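Local coordinates for Mypaa.01249.c (Mycobacterium paratuberculosis, PDB 3RD5), which probably acts as an oxidoreductase of the short-chain dehydrogenase/reductase family, although its substrate is not known, at residues H116-A121 / S281-T287; I147-L152 / M273-L277; R233-Y237 / R258-V262. All coordinates share one frame; numbering follows the deposited sequence.

Contact 1 (H116-A121 / S281-T287)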
loop_
_atom_site.group_PDB
_atom_site.type_symbol
_atom_site.label_atom_id
_atom_site.label_comp_id
_atom_site.label_asym_id
_atom_site.label_seq_id
_atom_site.Cartn_x
_atom_site.Cartn_y
_atom_site.Cartn_z
ATOM N N HIS A 116 6.897 -2.276 -3.105
ATOM C CA HIS A 116 6.229 -2.415 -4.389
ATOM C C HIS A 116 6.017 -3.870 -4.828
ATOM O O HIS A 116 4.879 -4.301 -5.051
ATOM C CB HIS A 116 6.975 -1.618 -5.491
ATOM C CG HIS A 116 6.458 -1.872 -6.859
ATOM N ND1 HIS A 116 5.191 -1.515 -7.260
ATOM C CD2 HIS A 116 7.036 -2.474 -7.925
ATOM C CE1 HIS A 116 4.998 -1.913 -8.511
ATOM N NE2 HIS A 116 6.114 -2.498 -8.946
ATOM N N LEU A 117 7.092 -4.634 -5.017
ATOM C CA LEU A 117 6.925 -5.939 -5.675
ATOM C C LEU A 117 6.091 -6.929 -4.904
ATOM O O LEU A 117 5.258 -7.642 -5.475
ATOM C CB LEU A 117 8.281 -6.563 -6.087
ATOM C CG LEU A 117 9.074 -5.737 -7.120
ATOM C CD1 LEU A 117 10.570 -6.174 -7.201
ATOM C CD2 LEU A 117 8.440 -5.769 -8.533
ATOM N N GLY A 118 6.262 -6.955 -3.585
ATOM C CA GLY A 118 5.454 -7.892 -2.791
ATOM C C GLY A 118 3.962 -7.503 -2.822
ATOM O O GLY A 118 3.104 -8.365 -2.893
ATOM N N HIS A 119 3.689 -6.215 -2.771
ATOM C CA HIS A 119 2.325 -5.673 -2.912
ATOM C C HIS A 119 1.727 -5.903 -4.298
ATOM O O HIS A 119 0.541 -6.190 -4.446
ATOM C CB HIS A 119 2.276 -4.199 -2.531
ATOM C CG HIS A 119 2.281 -3.957 -1.047
ATOM N ND1 HIS A 119 3.040 -2.958 -0.468
ATOM C CD2 HIS A 119 1.540 -4.503 -0.051
ATOM C CE1 HIS A 119 2.778 -2.937 0.842
ATOM N NE2 HIS A 119 1.900 -3.900 1.131
ATOM N N PHE A 120 2.567 -5.789 -5.330
ATOM C CA PHE A 120 2.157 -6.071 -6.700
ATOM C C PHE A 120 1.667 -7.514 -6.820
ATOM O O PHE A 120 0.582 -7.776 -7.361
ATOM C CB PHE A 120 3.353 -5.822 -7.622
ATOM C CG PHE A 120 3.075 -6.066 -9.085
ATOM C CD1 PHE A 120 2.591 -5.047 -9.873
ATOM C CD2 PHE A 120 3.261 -7.313 -9.660
ATOM C CE1 PHE A 120 2.304 -5.248 -11.221
ATOM C CE2 PHE A 120 2.976 -7.522 -11.012
ATOM C CZ PHE A 120 2.484 -6.504 -11.783
ATOM N N ALA A 121 2.467 -8.451 -6.331
ATOM C CA ALA A 121 2.095 -9.846 -6.364
ATOM C C ALA A 121 0.855 -10.114 -5.543
ATOM O O ALA A 121 -0.094 -10.792 -6.002
ATOM C CB ALA A 121 3.279 -10.695 -5.837
ATOM N N SER A 281 7.363 -5.718 -13.571
ATOM C CA SER A 281 6.892 -6.256 -12.297
ATOM C C SER A 281 6.269 -7.656 -12.444
ATOM O O SER A 281 6.436 -8.542 -11.578
ATOM C CB SER A 281 5.915 -5.289 -11.624
ATOM O OG SER A 281 6.579 -4.041 -11.348
ATOM N N GLU A 282 5.541 -7.871 -13.546
ATOM C CA GLU A 282 4.998 -9.192 -13.846
ATOM C C GLU A 282 6.155 -10.181 -14.036
ATOM O O GLU A 282 6.108 -11.310 -13.549
ATOM C CB GLU A 282 4.094 -9.178 -15.113
ATOM C CG GLU A 282 2.758 -8.481 -14.934
ATOM C CD GLU A 282 1.713 -8.826 -15.978
ATOM O OE1 GLU A 282 2.079 -9.454 -17.006
ATOM O OE2 GLU A 282 0.534 -8.463 -15.785
ATOM N N GLN A 283 7.190 -9.774 -14.750
ATOM C CA GLN A 283 8.317 -10.673 -14.996
ATOM C C GLN A 283 9.060 -11.005 -13.703
ATOM O O GLN A 283 9.423 -12.145 -13.494
ATOM C CB GLN A 283 9.274 -10.099 -16.034
ATOM C CG GLN A 283 8.648 -9.948 -17.384
ATOM C CD GLN A 283 9.486 -9.094 -18.291
ATOM O OE1 GLN A 283 10.646 -8.803 -17.999
ATOM N NE2 GLN A 283 8.893 -8.653 -19.383
ATOM N N LEU A 284 9.280 -10.022 -12.834
ATOM C CA LEU A 284 10.008 -10.265 -11.615
ATOM C C LEU A 284 9.235 -11.127 -10.628
ATOM O O LEU A 284 9.828 -11.944 -9.878
ATOM C CB LEU A 284 10.391 -8.927 -10.956
ATOM C CG LEU A 284 11.472 -8.090 -11.645
ATOM C CD1 LEU A 284 11.551 -6.703 -10.995
ATOM C CD2 LEU A 284 12.851 -8.814 -11.540
ATOM N N THR A 285 7.920 -10.914 -10.564
ATOM C CA THR A 285 7.092 -11.576 -9.530
ATOM C C THR A 285 6.414 -12.873 -9.989
ATOM O O THR A 285 5.890 -13.600 -9.147
ATOM C CB THR A 285 6.018 -10.661 -8.944
ATOM O OG1 THR A 285 5.054 -10.306 -9.949
ATOM C CG2 THR A 285 6.644 -9.397 -8.309
ATOM N N LYS A 286 6.441 -13.146 -11.298
ATOM C CA LYS A 286 5.692 -14.272 -11.882
ATOM C C LYS A 286 4.226 -14.242 -11.478
ATOM O O LYS A 286 3.615 -15.282 -11.193
ATOM C CB LYS A 286 6.400 -15.598 -11.573
ATOM C CG LYS A 286 7.872 -15.635 -12.100
ATOM C CD LYS A 286 7.934 -15.179 -13.543
ATOM C CE LYS A 286 9.342 -15.151 -14.156
ATOM N NZ LYS A 286 9.307 -14.217 -15.335
ATOM N N THR A 287 3.662 -13.033 -11.458
ATOM C CA THR A 287 2.217 -12.809 -11.314
ATOM C C THR A 287 1.785 -11.892 -12.447
ATOM O O THR A 287 2.595 -11.190 -13.055
ATOM C CB THR A 287 1.782 -12.198 -9.946
ATOM O OG1 THR A 287 2.238 -10.844 -9.861
ATOM C CG2 THR A 287 2.333 -13.032 -8.805
#
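His116 and Ser281 form the polar link between two helix segments, 116-121 and 281-285, that cross almost at a right angle, 88° between their directions. His116 NE2 donates to Ser281 OG at 2.9 Å, nearly straight at 165°, and the hydroxyl lies close to the ring plane, so the N-H points almost directly at the oxygen. Ser281 OG is also bonded to the carbonyl oxygen of Leu277 one turn earlier, and the serine hydroxyl thus links the imidazole to the backbone of helix 271-285.

Aromatic packing centres on Phe120. With CG anti to the backbone N (chi1 -180°), its ring extends straight at helix 271-285 and receives Ser281 CB on one face, a CH-pi contact 3.5 Å from the ring centroid. Glu282 CG meets the rim in the ring plane, 3.7 Å from Phe120 CZ, while Thr285 OG1 borders another part of the edge; Trp278 adds an edge-to-face ring contact.

Helix 110-126 flanks the Rossmann-type sheet, and in many oligomeric short-chain dehydrogenases its counterpart packs against another subunit; in this single-chain assembly the C-terminal helix of the same chain lies against it.

Hydroxyls organise the end of that helix. Thr285 OG1 donates to Ser281 O at 2.8 Å, approaching from the face of the carbonyl plane opposite to Thr285 N, and accepts from Thr287 OG1 at 2.9 Å. Positive phi at Lys286 turns the chain here, and Asn124 ND2 gives Thr287 OG1 a further bond.

Apolar contacts fill in beside them. Leu117 CD1 touches Leu284 CD1 at 4.0 Å, the two leucines crossing aslant, and Ala121 CB rests 3.9 Å from Thr287 CG2.

Contact 2 (I147-L152 / M273-L277)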
loop_
_atom_site.group_PDB
_atom_site.type_symbol
_atom_site.label_atom_id
_atom_site.label_comp_id
_atom_site.label_asym_id
_atom_site.label_seq_id
_atom_site.Cartn_x
_atom_site.Cartn_y
_atom_site.Cartn_z
ATOM N N ILE A 147 12.120 5.706 -11.774
ATOM C CA ILE A 147 12.149 4.266 -12.090
ATOM C C ILE A 147 13.305 3.962 -13.012
ATOM O O ILE A 147 13.442 4.581 -14.065
ATOM C CB ILE A 147 10.869 3.807 -12.774
ATOM C CG1 ILE A 147 9.636 4.126 -11.944
ATOM C CG2 ILE A 147 10.947 2.297 -13.096
ATOM C CD1 ILE A 147 9.645 3.563 -10.496
ATOM N N ASN A 148 14.175 3.051 -12.590
ATOM C CA ASN A 148 15.284 2.548 -13.414
ATOM C C ASN A 148 14.914 1.160 -13.916
ATOM O O ASN A 148 15.004 0.171 -13.200
ATOM C CB ASN A 148 16.561 2.539 -12.574
ATOM C CG ASN A 148 17.776 2.322 -13.398
ATOM O OD1 ASN A 148 17.782 1.447 -14.294
ATOM N ND2 ASN A 148 18.827 3.128 -13.131
ATOM N N LEU A 149 14.382 1.075 -15.158
ATOM C CA LEU A 149 13.891 -0.201 -15.677
ATOM C C LEU A 149 15.012 -1.208 -15.923
ATOM O O LEU A 149 14.771 -2.400 -15.813
ATOM C CB LEU A 149 13.140 0.013 -17.011
ATOM C CG LEU A 149 11.829 0.798 -16.923
ATOM C CD1 LEU A 149 11.363 1.135 -18.371
ATOM C CD2 LEU A 149 10.752 0.001 -16.141
ATOM N N GLU A 150 16.202 -0.724 -16.239
ATOM C CA GLU A 150 17.348 -1.604 -16.533
ATOM C C GLU A 150 17.974 -2.163 -15.273
ATOM O O GLU A 150 18.601 -3.228 -15.331
ATOM C CB GLU A 150 18.411 -0.820 -17.320
ATOM C CG GLU A 150 17.955 -0.363 -18.712
ATOM C CD GLU A 150 16.891 0.776 -18.733
ATOM O OE1 GLU A 150 16.802 1.622 -17.765
ATOM O OE2 GLU A 150 16.103 0.835 -19.749
ATOM N N ASP A 151 17.798 -1.483 -14.140
ATOM C CA ASP A 151 18.479 -1.892 -12.907
ATOM C C ASP A 151 17.603 -1.493 -11.705
ATOM O O ASP A 151 18.012 -0.755 -10.793
ATOM C CB ASP A 151 19.893 -1.320 -12.803
ATOM C CG ASP A 151 20.685 -1.919 -11.671
ATOM O OD1 ASP A 151 20.294 -2.973 -11.131
ATOM O OD2 ASP A 151 21.719 -1.279 -11.347
ATOM N N LEU A 152 16.392 -2.014 -11.693
ATOM C CA LEU A 152 15.410 -1.701 -10.640
ATOM C C LEU A 152 15.931 -2.082 -9.255
ATOM O O LEU A 152 15.615 -1.403 -8.262
ATOM C CB LEU A 152 14.101 -2.432 -10.925
ATOM C CG LEU A 152 12.906 -1.963 -10.100
ATOM C CD1 LEU A 152 12.296 -0.649 -10.608
ATOM C CD2 LEU A 152 11.815 -3.105 -10.084
ATOM N N MET A 273 5.644 4.912 -18.641
ATOM C CA MET A 273 6.434 4.306 -17.580
ATOM C C MET A 273 5.577 3.431 -16.680
ATOM O O MET A 273 6.021 2.369 -16.268
ATOM C CB MET A 273 7.179 5.353 -16.748
ATOM C CG MET A 273 8.055 4.765 -15.665
ATOM S SD MET A 273 9.384 3.701 -16.281
ATOM C CE MET A 273 10.493 4.927 -16.766
ATOM N N ALA A 274 4.345 3.829 -16.381
ATOM C CA ALA A 274 3.496 2.974 -15.561
ATOM C C ALA A 274 3.276 1.613 -16.234
ATOM O O ALA A 274 3.325 0.558 -15.593
ATOM C CB ALA A 274 2.138 3.672 -15.303
ATOM N N ALA A 275 2.999 1.610 -17.538
ATOM C CA ALA A 275 2.815 0.411 -18.273
ATOM C C ALA A 275 4.090 -0.453 -18.411
ATOM O O ALA A 275 4.015 -1.685 -18.292
ATOM C CB ALA A 275 2.135 0.724 -19.643
ATOM N N ALA A 276 5.264 0.190 -18.604
ATOM C CA ALA A 276 6.530 -0.532 -18.682
ATOM C C ALA A 276 6.902 -1.141 -17.336
ATOM O O ALA A 276 7.321 -2.300 -17.261
ATOM C CB ALA A 276 7.661 0.427 -19.125
ATOM N N LEU A 277 6.705 -0.372 -16.263
ATOM C CA LEU A 277 6.969 -0.880 -14.910
ATOM C C LEU A 277 6.076 -2.081 -14.601
ATOM O O LEU A 277 6.513 -3.030 -13.953
ATOM C CB LEU A 277 6.779 0.219 -13.855
ATOM C CG LEU A 277 6.883 -0.267 -12.401
ATOM C CD1 LEU A 277 8.295 -0.756 -12.037
ATOM C CD2 LEU A 277 6.460 0.886 -11.490
#
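Ile147 and Met273 meet where the long loop between strand 133-137 and helix 161-185, the connection that in classical short-chain dehydrogenases borders the substrate side of the active site, lies against the C-terminal helix 271-285. Met273 and Leu277 both receive the loop.

The methionine sulphur touches two loop side chains: Met273 SD is 3.8 Å from Ile147 CB and equally 3.8 Å from Leu149 CG. Leu149 meets it tip to tip, whereas Ile147 runs aslant across it. CG of Met273 leaves anti to the backbone N, and bends at chi2 (62°) and chi3 (79°) kink the chain and put SD and CE against the loop, CE near Ile147 O. Leu149 also reaches the next turn of the helix: Leu149 CD1 packs on Ala276 CB at 3.8 Å, and Leu149 CD2 approaches the backbone N of Leu277 at 4.1 Å. Leu277 CD1 in turn touches Ile147 CG2 at 4.2 Å, the two side chains meeting at roughly a right angle, and is equally 4.2 Å from Leu152 CD1.

Polar bonds elsewhere also hold the loop. Gln167 of helix 161-185 holds Asn148 N and Leu152 O through the two ends of its amide, and the Asp151 carboxylate takes the N-H groups of Arg155 and Ser156.

The side chains that meet across the interface are all apolar, and the loop and helix are not hydrogen-bonded to each other here. Dispersion and burial of hydrocarbon and sulphur therefore join the two, so the fit probably depends on shape more than on bond direction.

Contact 3 (R233-Y237 / R258-V262)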
loop_
_atom_site.group_PDB
_atom_site.type_symbol
_atom_site.label_atom_id
_atom_site.label_comp_id
_atom_site.label_asym_id
_atom_site.label_seq_id
_atom_site.Cartn_x
_atom_site.Cartn_y
_atom_site.Cartn_z
ATOM N N ARG A 233 -5.218 8.751 9.095
ATOM C CA ARG A 233 -6.363 9.516 8.610
ATOM C C ARG A 233 -6.452 9.521 7.091
ATOM O O ARG A 233 -7.512 9.421 6.492
ATOM C CB ARG A 233 -6.285 10.939 9.136
ATOM C CG ARG A 233 -7.426 11.869 8.721
ATOM C CD ARG A 233 -7.146 13.328 9.093
ATOM N NE ARG A 233 -7.049 13.486 10.525
ATOM C CZ ARG A 233 -6.591 14.591 11.104
ATOM N NH1 ARG A 233 -6.137 15.582 10.363
ATOM N NH2 ARG A 233 -6.534 14.663 12.431
ATOM N N GLN A 234 -5.284 9.682 6.477
ATOM C CA GLN A 234 -5.206 9.823 5.028
ATOM C C GLN A 234 -5.652 8.516 4.362
ATOM O O GLN A 234 -6.467 8.509 3.416
ATOM C CB GLN A 234 -3.797 10.239 4.610
ATOM C CG GLN A 234 -3.098 11.312 5.461
ATOM C CD GLN A 234 -3.892 12.565 5.701
ATOM O OE1 GLN A 234 -4.606 13.042 4.791
ATOM N NE2 GLN A 234 -3.752 13.143 6.929
ATOM N N THR A 235 -5.101 7.406 4.830
ATOM C CA THR A 235 -5.488 6.085 4.337
ATOM C C THR A 235 -6.978 5.804 4.558
ATOM O O THR A 235 -7.654 5.274 3.684
ATOM C CB THR A 235 -4.675 4.995 5.008
ATOM O OG1 THR A 235 -3.279 5.243 4.827
ATOM C CG2 THR A 235 -5.007 3.619 4.446
ATOM N N LEU A 236 -7.467 6.171 5.740
ATOM C CA LEU A 236 -8.863 5.909 6.105
ATOM C C LEU A 236 -9.854 6.656 5.204
ATOM O O LEU A 236 -10.914 6.152 4.866
ATOM C CB LEU A 236 -9.069 6.232 7.597
ATOM C CG LEU A 236 -8.393 5.265 8.586
ATOM C CD1 LEU A 236 -8.339 5.851 10.027
ATOM C CD2 LEU A 236 -9.076 3.883 8.559
ATOM N N TYR A 237 -9.479 7.878 4.800
ATOM C CA TYR A 237 -10.264 8.637 3.835
ATOM C C TYR A 237 -10.280 7.921 2.467
ATOM O O TYR A 237 -11.340 7.676 1.887
ATOM C CB TYR A 237 -9.687 10.049 3.723
ATOM C CG TYR A 237 -10.431 11.027 2.842
ATOM C CD1 TYR A 237 -10.225 11.037 1.479
ATOM C CD2 TYR A 237 -11.232 11.998 3.385
ATOM C CE1 TYR A 237 -10.802 12.013 0.656
ATOM C CE2 TYR A 237 -11.809 12.970 2.567
ATOM C CZ TYR A 237 -11.573 12.954 1.224
ATOM O OH TYR A 237 -12.155 13.941 0.424
ATOM N N ARG A 258 -5.367 19.714 5.795
ATOM C CA ARG A 258 -6.606 18.934 5.708
ATOM C C ARG A 258 -6.511 17.823 4.678
ATOM O O ARG A 258 -5.845 17.973 3.645
ATOM C CB ARG A 258 -7.783 19.834 5.335
ATOM C CG ARG A 258 -7.738 20.524 4.007
ATOM C CD ARG A 258 -8.952 21.489 3.893
ATOM N NE ARG A 258 -10.237 20.781 3.996
ATOM C CZ ARG A 258 -11.373 21.315 4.455
ATOM N NH1 ARG A 258 -11.414 22.564 4.889
ATOM N NH2 ARG A 258 -12.479 20.585 4.496
ATOM N N THR A 259 -7.219 16.733 4.928
ATOM C CA THR A 259 -7.226 15.569 4.012
ATOM C C THR A 259 -8.095 15.832 2.796
ATOM O O THR A 259 -9.250 16.265 2.888
ATOM C CB THR A 259 -7.726 14.339 4.780
ATOM O OG1 THR A 259 -6.856 14.073 5.879
ATOM C CG2 THR A 259 -7.796 13.126 3.856
ATOM N N GLN A 260 -7.516 15.631 1.630
ATOM C CA GLN A 260 -8.188 15.890 0.356
ATOM C C GLN A 260 -7.444 15.169 -0.767
ATOM O O GLN A 260 -6.312 14.715 -0.593
ATOM C CB GLN A 260 -8.248 17.401 0.063
ATOM C CG GLN A 260 -6.851 18.053 0.054
ATOM C CD GLN A 260 -6.796 19.449 -0.455
ATOM O OE1 GLN A 260 -7.325 20.299 0.156
ATOM N NE2 GLN A 260 -6.098 19.670 -1.567
ATOM N N PRO A 261 -8.043 15.067 -1.951
ATOM C CA PRO A 261 -7.256 14.689 -3.121
ATOM C C PRO A 261 -6.117 15.680 -3.358
ATOM O O PRO A 261 -6.309 16.899 -3.250
ATOM C CB PRO A 261 -8.299 14.756 -4.254
ATOM C CG PRO A 261 -9.599 14.480 -3.551
ATOM C CD PRO A 261 -9.446 15.327 -2.321
ATOM N N VAL A 262 -4.945 15.132 -3.685
ATOM C CA VAL A 262 -3.731 15.922 -3.860
ATOM C C VAL A 262 -3.049 15.552 -5.186
ATOM O O VAL A 262 -3.444 14.596 -5.844
ATOM C CB VAL A 262 -2.760 15.739 -2.696
ATOM C CG1 VAL A 262 -3.368 16.308 -1.403
ATOM C CG2 VAL A 262 -2.340 14.272 -2.532
HETATM O O HOH W 1 -5.332 15.726 7.489
HETATM O O HOH W 2 -11.657 16.530 1.382
#
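Tyr237 and Thr259 are brought together by matching torsions: CG of the tyrosine lies anti to the backbone N (chi1 -176°), sending the ring from helix 226-240 toward the strand, while the methyl CG2 of Thr259 takes the same anti position on its own residue and OG1 lies beside the backbone N. The threonine therefore presents two chemically different branches to the helix. Gln234, bent at chi2 (-51°), curls its amide round to the hydroxyl branch.

The methyl is the apolar branch. Thr259 CG2 sits over one face of the Tyr237 ring, displaced toward the rim and 3.5 Å from Tyr237 CG, in a CH-pi contact; Trp6 meets the same ring edge-to-face. At the far end, Tyr237 OH passes Pro261 CD at 4.1 Å.

The hydroxyl is the polar branch: Thr259 OG1 donates to Gln234 OE1 at 2.7 Å, a short bond whose donor stands 34° out of the carbonyl plane. The amide is held at its other end too, since Gln234 NE2 binds Phe230 O one turn earlier, which settles which end of the group is oxygen. A water then closes the corner: it donates to Thr259 OG1 at 2.8 Å and accepts from Arg233 NH1 at 3.0 Å, in the guanidinium plane, and from Gln234 NE2 at 3.1 Å. A second water bridges Tyr237 OH, 2.8 Å away, to Thr259 O, to which it donates at 2.9 Å.

Strand 259-261 extends the sheet antiparallel to 248-251, with backbone bonds pairing Gln260 with Gly250 and Val262 with Phe248. Helix 226-240 comes between strands 191-195 and 248-251 in the chain and packs on the sheet beside its last strands, as helices cover the faces of a Rossmann-type sheet.

In the fold
From the N terminus, the chain builds the first strands of the Rossmann-type sheet before helix 110-126 opens the loop that contact 1 will close 160 residues later. The loop after strand 133-137 then opens contact 2, and helix 226-240 opens contact 3, which shuts first, on strand 259-261. Helix 271-285 follows and closes contact 2 and then contact 1. The three are thus nested, 3 within 2 within 1, and none cross. Contacts 1 and 2 share that last helix and touch through Leu284 and Leu152, whereas contact 3 lies across the chain's centre from contact 1, about 27 Å away between centres, joining helix 226-240 to the edge strand 259-261.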